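Local coordinates for protein cyclopropane mycolic acid synthase 3 (Mycobacterium tuberculosis, PDB 1L1E) that probably converts a double bond at the proximal position of an alpha mycolic acid into a cyclopropane ring, using S-adenosyl-L-methionine as the methylene donor, at residues L55-K59 with D281-L285. Numbering follows the deposited sequence.
Sequences LALGK and DQFTL
Start with Gln-282, in segment 281-285 of strand 279-286: its side chain (chi1 m, chi2 t) reaches across to segment 55-59, which carries the end part of helix 45-58. The CA atoms of Ala-56 and Gln-282 lie 7.7 Å apart, those of Lys-59 and Thr-284 7.2 Å, so side chains bridge the gap. Lys-59 has chi1 m and then runs out fully trans, bringing NZ to 2.6 Å from Gln-282 OE1 in a hydrogen bond; Thr-284, chi1 m, sets OG1 3.6 Å from Lys-59 CD. One water accepts from Lys-59 NZ (3.0 Å), donates to Gln-282 O (2.8 Å) and hydrogen-bonds Thr-284 OG1 (2.8 Å). Ala-56 CB sits 4.0 Å from Gln-282 NE2, which is hydrogen-bonded to His-167 ND1 of the carbonate pocket; Lys-59 NZ has a further hydrogen bond, to Gln-226 OE1. Phe-283 points away, against helix 208-216. Helix 45-58 thus packs on one face of the antiparallel strand 279-286, within the seven-stranded 3-2-1-4-5-7-6 sheet of the Rossmann-like class I methyltransferase fold.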
ATOM      1  N   LEU A  55      -4.316   8.937  -8.407  1.00 17.54           N
ATOM      2  CA  LEU A  55      -5.601   8.953  -7.710  1.00 17.82           C
ATOM      3  C   LEU A  55      -5.410   9.329  -6.243  1.00 17.39           C
ATOM      4  O   LEU A  55      -6.118  10.185  -5.708  1.00 15.67           O
ATOM      5  CB  LEU A  55      -6.277   7.581  -7.800  1.00 17.59           C
ATOM      6  CG  LEU A  55      -7.580   7.435  -7.000  1.00 22.19           C
ATOM      7  CD1 LEU A  55      -8.698   8.273  -7.644  1.00 22.04           C
ATOM      8  CD2 LEU A  55      -7.982   5.960  -6.946  1.00 19.39           C
ATOM      9  N   ALA A  56      -4.447   8.682  -5.598  1.00 16.11           N
ATOM     10  CA  ALA A  56      -4.164   8.941  -4.190  1.00 18.73           C
ATOM     11  C   ALA A  56      -3.671  10.357  -3.972  1.00 17.25           C
ATOM     12  O   ALA A  56      -4.198  11.081  -3.145  1.00 18.91           O
ATOM     13  CB  ALA A  56      -3.137   7.949  -3.674  1.00 15.63           C
ATOM     14  N   LEU A  57      -2.667  10.756  -4.741  1.00 20.70           N
ATOM     15  CA  LEU A  57      -2.084  12.083  -4.608  1.00 18.60           C
ATOM     16  C   LEU A  57      -3.047  13.202  -4.983  1.00 18.57           C
ATOM     17  O   LEU A  57      -2.997  14.270  -4.399  1.00 19.18           O
ATOM     18  CB  LEU A  57      -0.807  12.169  -5.442  1.00 17.45           C
ATOM     19  CG  LEU A  57       0.281  11.160  -5.048  1.00 18.45           C
ATOM     20  CD1 LEU A  57       1.496  11.346  -5.961  1.00 21.26           C
ATOM     21  CD2 LEU A  57       0.675  11.361  -3.570  1.00 19.00           C
ATOM     22  N   GLY A  58      -3.923  12.958  -5.951  1.00 19.30           N
ATOM     23  CA  GLY A  58      -4.877  13.976  -6.349  1.00 18.38           C
ATOM     24  C   GLY A  58      -5.766  14.401  -5.194  1.00 20.47           C
ATOM     25  O   GLY A  58      -6.253  15.528  -5.154  1.00 20.34           O
ATOM     26  N   LYS A  59      -5.967  13.494  -4.244  1.00 19.77           N
ATOM     27  CA  LYS A  59      -6.806  13.750  -3.074  1.00 19.64           C
ATOM     28  C   LYS A  59      -6.139  14.610  -2.000  1.00 19.69           C
ATOM     29  O   LYS A  59      -6.809  15.137  -1.101  1.00 19.84           O
ATOM     30  CB  LYS A  59      -7.246  12.415  -2.463  1.00 16.37           C
ATOM     31  CG  LYS A  59      -8.170  11.610  -3.372  1.00 19.65           C
ATOM     32  CD  LYS A  59      -8.450  10.242  -2.807  1.00 15.35           C
ATOM     33  CE  LYS A  59      -9.395   9.448  -3.694  1.00 17.20           C
ATOM     34  NZ  LYS A  59      -9.427   7.995  -3.304  1.00 17.30           N
ATOM     35  N   ASP A 281      -9.694  -0.138   0.457  1.00 19.93           N
ATOM     36  CA  ASP A 281     -10.268   1.194   0.530  1.00 19.20           C
ATOM     37  C   ASP A 281      -9.222   2.300   0.646  1.00 20.26           C
ATOM     38  O   ASP A 281      -8.132   2.096   1.188  1.00 19.89           O
ATOM     39  CB  ASP A 281     -11.193   1.299   1.746  1.00 19.70           C
ATOM     40  CG  ASP A 281     -12.606   0.764   1.485  1.00 23.95           C
ATOM     41  OD1 ASP A 281     -12.856   0.166   0.422  1.00 24.32           O
ATOM     42  OD2 ASP A 281     -13.470   0.941   2.370  1.00 23.45           O
ATOM     43  N   GLN A 282      -9.572   3.471   0.133  1.00 17.18           N
ATOM     44  CA  GLN A 282      -8.712   4.633   0.229  1.00 19.15           C
ATOM     45  C   GLN A 282      -9.517   5.596   1.090  1.00 19.85           C
ATOM     46  O   GLN A 282     -10.616   6.015   0.709  1.00 20.03           O
ATOM     47  CB  GLN A 282      -8.448   5.266  -1.147  1.00 17.52           C
ATOM     48  CG  GLN A 282      -7.553   4.457  -2.104  1.00 14.24           C
ATOM     49  CD  GLN A 282      -6.861   5.350  -3.146  1.00 18.07           C
ATOM     50  OE1 GLN A 282      -7.370   6.416  -3.500  1.00 19.40           O
ATOM     51  NE2 GLN A 282      -5.701   4.914  -3.636  1.00 17.22           N
ATOM     52  N   PHE A 283      -8.980   5.924   2.264  1.00 20.13           N
ATOM     53  CA  PHE A 283      -9.647   6.837   3.180  1.00 19.52           C
ATOM     54  C   PHE A 283      -8.990   8.198   3.130  1.00 18.37           C
ATOM     55  O   PHE A 283      -7.774   8.316   3.288  1.00 19.46           O
ATOM     56  CB  PHE A 283      -9.559   6.343   4.629  1.00 18.31           C
ATOM     57  CG  PHE A 283     -10.164   4.987   4.862  1.00 20.41           C
ATOM     58  CD1 PHE A 283      -9.423   3.836   4.649  1.00 17.55           C
ATOM     59  CD2 PHE A 283     -11.470   4.867   5.338  1.00 21.11           C
ATOM     60  CE1 PHE A 283      -9.966   2.575   4.911  1.00 20.50           C
ATOM     61  CE2 PHE A 283     -12.021   3.614   5.603  1.00 21.45           C
ATOM     62  CZ  PHE A 283     -11.268   2.466   5.391  1.00 19.82           C
ATOM     63  N   THR A 284      -9.789   9.229   2.902  1.00 18.15           N
ATOM     64  CA  THR A 284      -9.253  10.564   2.899  1.00 18.32           C
ATOM     65  C   THR A 284      -9.603  11.105   4.277  1.00 20.35           C
ATOM     66  O   THR A 284     -10.776  11.160   4.655  1.00 20.31           O
ATOM     67  CB  THR A 284      -9.888  11.440   1.809  1.00 19.43           C
ATOM     68  OG1 THR A 284      -9.655  10.847   0.520  1.00 21.27           O
ATOM     69  CG2 THR A 284      -9.262  12.834   1.837  1.00 19.77           C
ATOM     70  N   LEU A 285      -8.581  11.475   5.033  1.00 19.35           N
ATOM     71  CA  LEU A 285      -8.785  11.992   6.379  1.00 21.96           C
ATOM     72  C   LEU A 285      -8.262  13.421   6.514  1.00 21.87           C
ATOM     73  O   LEU A 285      -7.118  13.711   6.162  1.00 20.56           O
ATOM     74  CB  LEU A 285      -8.071  11.089   7.382  1.00 20.64           C
ATOM     75  CG  LEU A 285      -8.226   9.586   7.147  1.00 22.16           C
ATOM     76  CD1 LEU A 285      -7.350   8.846   8.126  1.00 23.43           C
ATOM     77  CD2 LEU A 285      -9.673   9.173   7.289  1.00 21.51           C
TER
HETATM   78  O   HOH W   1     -10.717   8.496  -0.611  1.00 17.67           O